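Local atomic coordinates of Cif-like 1 (Burkholderia cenocepacia, PDB entry 7JQY), a protein that is a Cif-like epoxide hydrolase of the alpha/beta-hydrolase fold, probably opening epoxide rings with water to give vicinal diols. Residues B[31-35]-B[36-40]; B[103-106]-B[107-111]. The protein carries 1 engineered substitution. All blocks are in the same frame, centred on the assembly; numbering follows the deposited sequence.

Contact 1. Residues B[31-35]-B[36-40]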
loop_
_atom_site.group_PDB
_atom_site.type_symbol
_atom_site.label_atom_id
_atom_site.label_comp_id
_atom_site.label_asym_id
_atom_site.label_seq_id
_atom_site.Cartn_x
_atom_site.Cartn_y
_atom_site.Cartn_z
ATOM N N ALA B 31 23.814 0.699 28.738
ATOM C CA ALA B 31 24.022 1.423 29.982
ATOM C C ALA B 31 22.697 2.038 30.387
ATOM O O ALA B 31 22.117 2.822 29.632
ATOM C CB ALA B 31 25.098 2.498 29.837
ATOM N N GLN B 32 22.204 1.659 31.551
ATOM C CA GLN B 32 20.974 2.235 32.058
ATOM C C GLN B 32 21.341 3.542 32.740
ATOM O O GLN B 32 22.136 3.555 33.685
ATOM C CB GLN B 32 20.261 1.276 33.015
ATOM C CG GLN B 32 18.831 1.678 33.347
ATOM C CD GLN B 32 17.923 1.621 32.134
ATOM O OE1 GLN B 32 17.873 0.614 31.435
ATOM N NE2 GLN B 32 17.218 2.718 31.862
ATOM N N LEU B 33 20.799 4.639 32.239
ATOM C CA LEU B 33 20.947 5.893 32.942
ATOM C C LEU B 33 19.713 6.012 33.813
ATOM O O LEU B 33 18.992 5.029 34.001
ATOM C CB LEU B 33 21.132 7.044 31.958
ATOM C CG LEU B 33 22.255 6.742 30.966
ATOM C CD1 LEU B 33 22.585 7.953 30.096
ATOM C CD2 LEU B 33 23.493 6.249 31.708
ATOM N N ASP B 34 19.435 7.202 34.345
ATOM C CA ASP B 34 18.411 7.250 35.386
ATOM C C ASP B 34 17.051 6.865 34.851
ATOM O O ASP B 34 16.248 6.276 35.585
ATOM C CB ASP B 34 18.313 8.644 36.007
ATOM C CG ASP B 34 19.328 8.869 37.074
ATOM O OD1 ASP B 34 19.659 7.888 37.762
ATOM O OD2 ASP B 34 19.797 10.013 37.206
ATOM N N ASP B 35 16.803 7.118 33.578
ATOM C CA ASP B 35 15.553 6.676 32.998
ATOM C C ASP B 35 15.714 6.168 31.570
ATOM O O ASP B 35 14.891 5.353 31.132
ATOM C CB ASP B 35 14.537 7.826 33.109
ATOM C CG ASP B 35 13.163 7.291 33.540
ATOM O OD1 ASP B 35 13.110 6.116 34.028
ATOM O OD2 ASP B 35 12.202 8.052 33.600
ATOM N N VAL B 36 16.745 6.661 30.821
ATOM C CA VAL B 36 17.022 6.349 29.414
ATOM C C VAL B 36 18.119 5.285 29.347
ATOM O O VAL B 36 19.108 5.359 30.089
ATOM C CB VAL B 36 17.483 7.613 28.660
ATOM C CG1 VAL B 36 17.980 7.280 27.255
ATOM C CG2 VAL B 36 16.366 8.645 28.634
ATOM N N ARG B 37 17.967 4.290 28.464
ATOM C CA ARG B 37 19.019 3.300 28.215
ATOM C C ARG B 37 19.774 3.618 26.926
ATOM O O ARG B 37 19.154 3.850 25.881
ATOM C CB ARG B 37 18.438 1.881 28.141
ATOM C CG ARG B 37 19.478 0.764 27.905
ATOM C CD ARG B 37 18.829 -0.633 27.988
ATOM N NE ARG B 37 18.066 -0.910 26.776
ATOM C CZ ARG B 37 17.463 -2.060 26.485
ATOM N NH1 ARG B 37 17.514 -3.089 27.324
ATOM N NH2 ARG B 37 16.803 -2.176 25.337
ATOM N N LEU B 38 21.107 3.635 27.006
ATOM C CA LEU B 38 21.963 3.886 25.857
ATOM C C LEU B 38 22.682 2.607 25.449
ATOM O O LEU B 38 23.144 1.841 26.301
ATOM C CB LEU B 38 23.004 4.979 26.140
ATOM C CG LEU B 38 22.511 6.418 26.293
ATOM C CD1 LEU B 38 23.675 7.385 26.112
ATOM C CD2 LEU B 38 21.377 6.741 25.331
ATOM N N HIS B 39 22.781 2.401 24.136
ATOM C CA HIS B 39 23.499 1.290 23.531
ATOM C C HIS B 39 24.867 1.758 23.052
ATOM O O HIS B 39 25.014 2.876 22.551
ATOM C CB HIS B 39 22.684 0.719 22.367
ATOM C CG HIS B 39 23.417 -0.282 21.533
ATOM N ND1 HIS B 39 23.994 0.041 20.324
ATOM C CD2 HIS B 39 23.638 -1.606 21.716
ATOM C CE1 HIS B 39 24.557 -1.036 19.806
ATOM N NE2 HIS B 39 24.353 -2.050 20.630
ATOM N N TYR B 40 25.874 0.907 23.215
ATOM C CA TYR B 40 27.210 1.263 22.769
ATOM C C TYR B 40 27.964 -0.004 22.434
ATOM O O TYR B 40 27.621 -1.102 22.886
ATOM C CB TYR B 40 27.989 2.084 23.814
ATOM C CG TYR B 40 28.270 1.354 25.116
ATOM C CD1 TYR B 40 27.266 1.176 26.064
ATOM C CD2 TYR B 40 29.534 0.840 25.393
ATOM C CE1 TYR B 40 27.513 0.505 27.259
ATOM C CE2 TYR B 40 29.790 0.174 26.582
ATOM C CZ TYR B 40 28.776 0.007 27.507
ATOM O OH TYR B 40 29.026 -0.658 28.685
#
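Ala31 and Leu38 face each other as a hydrogen-bonded antiparallel pair, each accepting the other's amide. The bond from Ala31 N to Leu38 O is 2.8 Å long, and the return bond from Leu38 N to Ala31 O, 2.9 Å, is nearly straight at 168°. Nearer the turn a third backbone bond, Leu33 N to Val36 O at 2.8 Å, draws the two arms together just before Asp34 and Asp35 carry the chain round. This is a beta hairpin with a tight connection, and its two faces carry different side chains.

On the face of Ala31 and Leu38, Leu33 from the turn comes across Leu38 at a slant, and Leu33 CD1 rests on Leu38 CG at 4.1 Å. Farther from the turn, Ala31 CB lies 4.1 Å from Tyr40 CE1, while the backbone N of Ala31 sits at the edge of that ring, near its plane. Tyr40 reaches this place because its CG stands between its own backbone N and carbonyl carbon (chi1 63°).

The other face carries the non-hydrogen-bonded pair Gln32 and Arg37. Gln32 bends at chi2 (65°), which brings OE1 over the start of the arginine chain, 3.6 Å from Arg37 CB. This is contact with the aliphatic part of Arg37: its guanidinium leads away and donates to the carbonyls of Lys196 and Thr199 of the second subunit, so that the hairpin takes part in the octamer.

Farther out, Asp90 accepts a hydrogen bond from Arg37 N, tying the returning strand to a loop. Helix 98-111 packs on Ala31, Leu33, Leu38 and Tyr40; Leu38 and Tyr40 also meet strand 77-82. Strand 26-32 forms an edge of the sheet within this chain, and strand 37-43 lies between it and strand 77-82.

Contact 2. Residues B[103-106]-B[107-111]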
loop_
_atom_site.group_PDB
_atom_site.type_symbol
_atom_site.label_atom_id
_atom_site.label_comp_id
_atom_site.label_asym_id
_atom_site.label_seq_id
_atom_site.Cartn_x
_atom_site.Cartn_y
_atom_site.Cartn_z
ATOM N N GLY B 103 25.347 15.308 28.727
ATOM C CA GLY B 103 25.197 14.750 30.066
ATOM C C GLY B 103 24.950 13.252 30.054
ATOM O O GLY B 103 25.455 12.524 30.913
ATOM N N ASP B 104 24.178 12.772 29.076
ATOM C CA ASP B 104 24.002 11.333 28.910
ATOM C C ASP B 104 25.340 10.652 28.667
ATOM O O ASP B 104 25.654 9.623 29.280
ATOM C CB ASP B 104 23.056 11.043 27.747
ATOM C CG ASP B 104 21.676 11.611 27.959
ATOM O OD1 ASP B 104 21.024 11.951 26.945
ATOM O OD2 ASP B 104 21.233 11.695 29.128
ATOM N N ILE B 105 26.155 11.221 27.777
ATOM C CA ILE B 105 27.434 10.598 27.465
ATOM C C ILE B 105 28.330 10.593 28.692
ATOM O O ILE B 105 29.058 9.623 28.947
ATOM C CB ILE B 105 28.103 11.316 26.280
ATOM C CG1 ILE B 105 27.146 11.334 25.091
ATOM C CG2 ILE B 105 29.422 10.644 25.945
ATOM C CD1 ILE B 105 26.604 9.946 24.751
ATOM N N ARG B 106 28.270 11.659 29.487
ATOM C CA ARG B 106 29.085 11.718 30.694
ATOM C C ARG B 106 28.647 10.674 31.719
ATOM O O ARG B 106 29.490 10.028 32.350
ATOM C CB ARG B 106 29.031 13.122 31.287
ATOM C CG ARG B 106 29.889 13.291 32.514
ATOM C CD ARG B 106 29.982 14.744 32.885
ATOM N NE ARG B 106 30.832 14.954 34.047
ATOM C CZ ARG B 106 30.370 15.300 35.242
ATOM N NH1 ARG B 106 29.060 15.378 35.448
ATOM N NH2 ARG B 106 31.218 15.483 36.248
ATOM N N ALA B 107 27.340 10.496 31.903
ATOM C CA ALA B 107 26.867 9.512 32.876
ATOM C C ALA B 107 27.307 8.102 32.503
ATOM O O ALA B 107 27.685 7.314 33.375
ATOM C CB ALA B 107 25.346 9.580 33.000
ATOM N N LEU B 108 27.321 7.788 31.204
ATOM C CA LEU B 108 27.748 6.468 30.754
ATOM C C LEU B 108 29.249 6.275 30.941
ATOM O O LEU B 108 29.696 5.189 31.323
ATOM C CB LEU B 108 27.369 6.285 29.278
ATOM C CG LEU B 108 27.819 5.045 28.494
ATOM C CD1 LEU B 108 26.831 4.761 27.367
ATOM C CD2 LEU B 108 29.228 5.173 27.928
ATOM N N VAL B 109 30.042 7.315 30.681
ATOM C CA VAL B 109 31.481 7.220 30.913
ATOM C C VAL B 109 31.761 7.009 32.394
ATOM O O VAL B 109 32.639 6.223 32.775
ATOM C CB VAL B 109 32.197 8.481 30.392
ATOM C CG1 VAL B 109 33.647 8.485 30.857
ATOM C CG2 VAL B 109 32.102 8.576 28.872
ATOM N N HIS B 110 31.027 7.718 33.252
ATOM C CA HIS B 110 31.210 7.550 34.686
ATOM C C HIS B 110 30.794 6.157 35.141
ATOM O O HIS B 110 31.430 5.586 36.032
ATOM C CB HIS B 110 30.447 8.645 35.430
ATOM C CG HIS B 110 31.061 10.004 35.273
ATOM N ND1 HIS B 110 30.950 10.990 36.231
ATOM C CD2 HIS B 110 31.811 10.534 34.274
ATOM C CE1 HIS B 110 31.597 12.070 35.825
ATOM N NE2 HIS B 110 32.127 11.819 34.641
ATOM N N GLN B 111 29.759 5.580 34.524
ATOM C CA GLN B 111 29.360 4.225 34.886
ATOM C C GLN B 111 30.408 3.201 34.480
ATOM O O GLN B 111 30.500 2.144 35.110
ATOM C CB GLN B 111 28.026 3.856 34.239
ATOM C CG GLN B 111 26.807 4.420 34.912
ATOM C CD GLN B 111 25.548 3.712 34.455
ATOM O OE1 GLN B 111 25.620 2.694 33.761
ATOM N NE2 GLN B 111 24.389 4.255 34.823
#
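Arg106 and His110, one helical turn apart, meet with the imidazole set against the arginine chain. Arg106 CB starts out beside the helix backbone, and with CG anti to the backbone N (chi1 -178°) the extended chain stands out from the helix, the His110 ring lying beside it. CG is the first atom to meet the imidazole, 3.4 Å from His110 NE2. CD follows somewhat farther off, and NE then comes close to the same ring nitrogen without a geometry fit for a hydrogen bond. At the tip, His110 CE1 stands over one face of the guanidinium, 3.5 Å from CZ and displaced toward the rim. The two planes are 67° apart, too steep for a parallel stack.

Glu139 bridges the two tips: one carboxylate oxygen forms a salt bridge with Arg106 NH2, the other a hydrogen bond with His110 NE2. Trp136 adds a cation-pi contact to the arginine. The spacing follows from the i to i+4 backbone bonding of helix 98-111, a helix of the alpha/beta-hydrolase fold packed against its central sheet.

In that backbone, His110 N is bonded to Arg106 O at 2.9 Å and Val109 N to Ile105 O at 3.0 Å. Ile105 and Val109 both reach strand 50-54 and Tyr132 of helix 124-135, their own CG2 methyls 4.5 Å apart.

In the fold
Contact 1 and contact 2 have centres about 9 Å apart and meet directly, the hairpin leaning on the helix. A probable hydrogen bond of 2.6 Å runs from Gln111 NE2 to Gln32 O, joining the last residue of the helix to the hairpin backbone. Beside it, Leu33 CD1 packs on Asp104 O at 3.6 Å, and Ala31 CB on Leu108 CD1 at 3.8 Å. Arg84 is common to both: it forms a salt bridge with Asp104 of contact 2 and is touched by Val36 of contact 1. Toward the presumed active site, Ile105 of contact 2 comes near, without touching, a possible nucleophile elbow, where Ser123 is an engineered replacement of an aspartate.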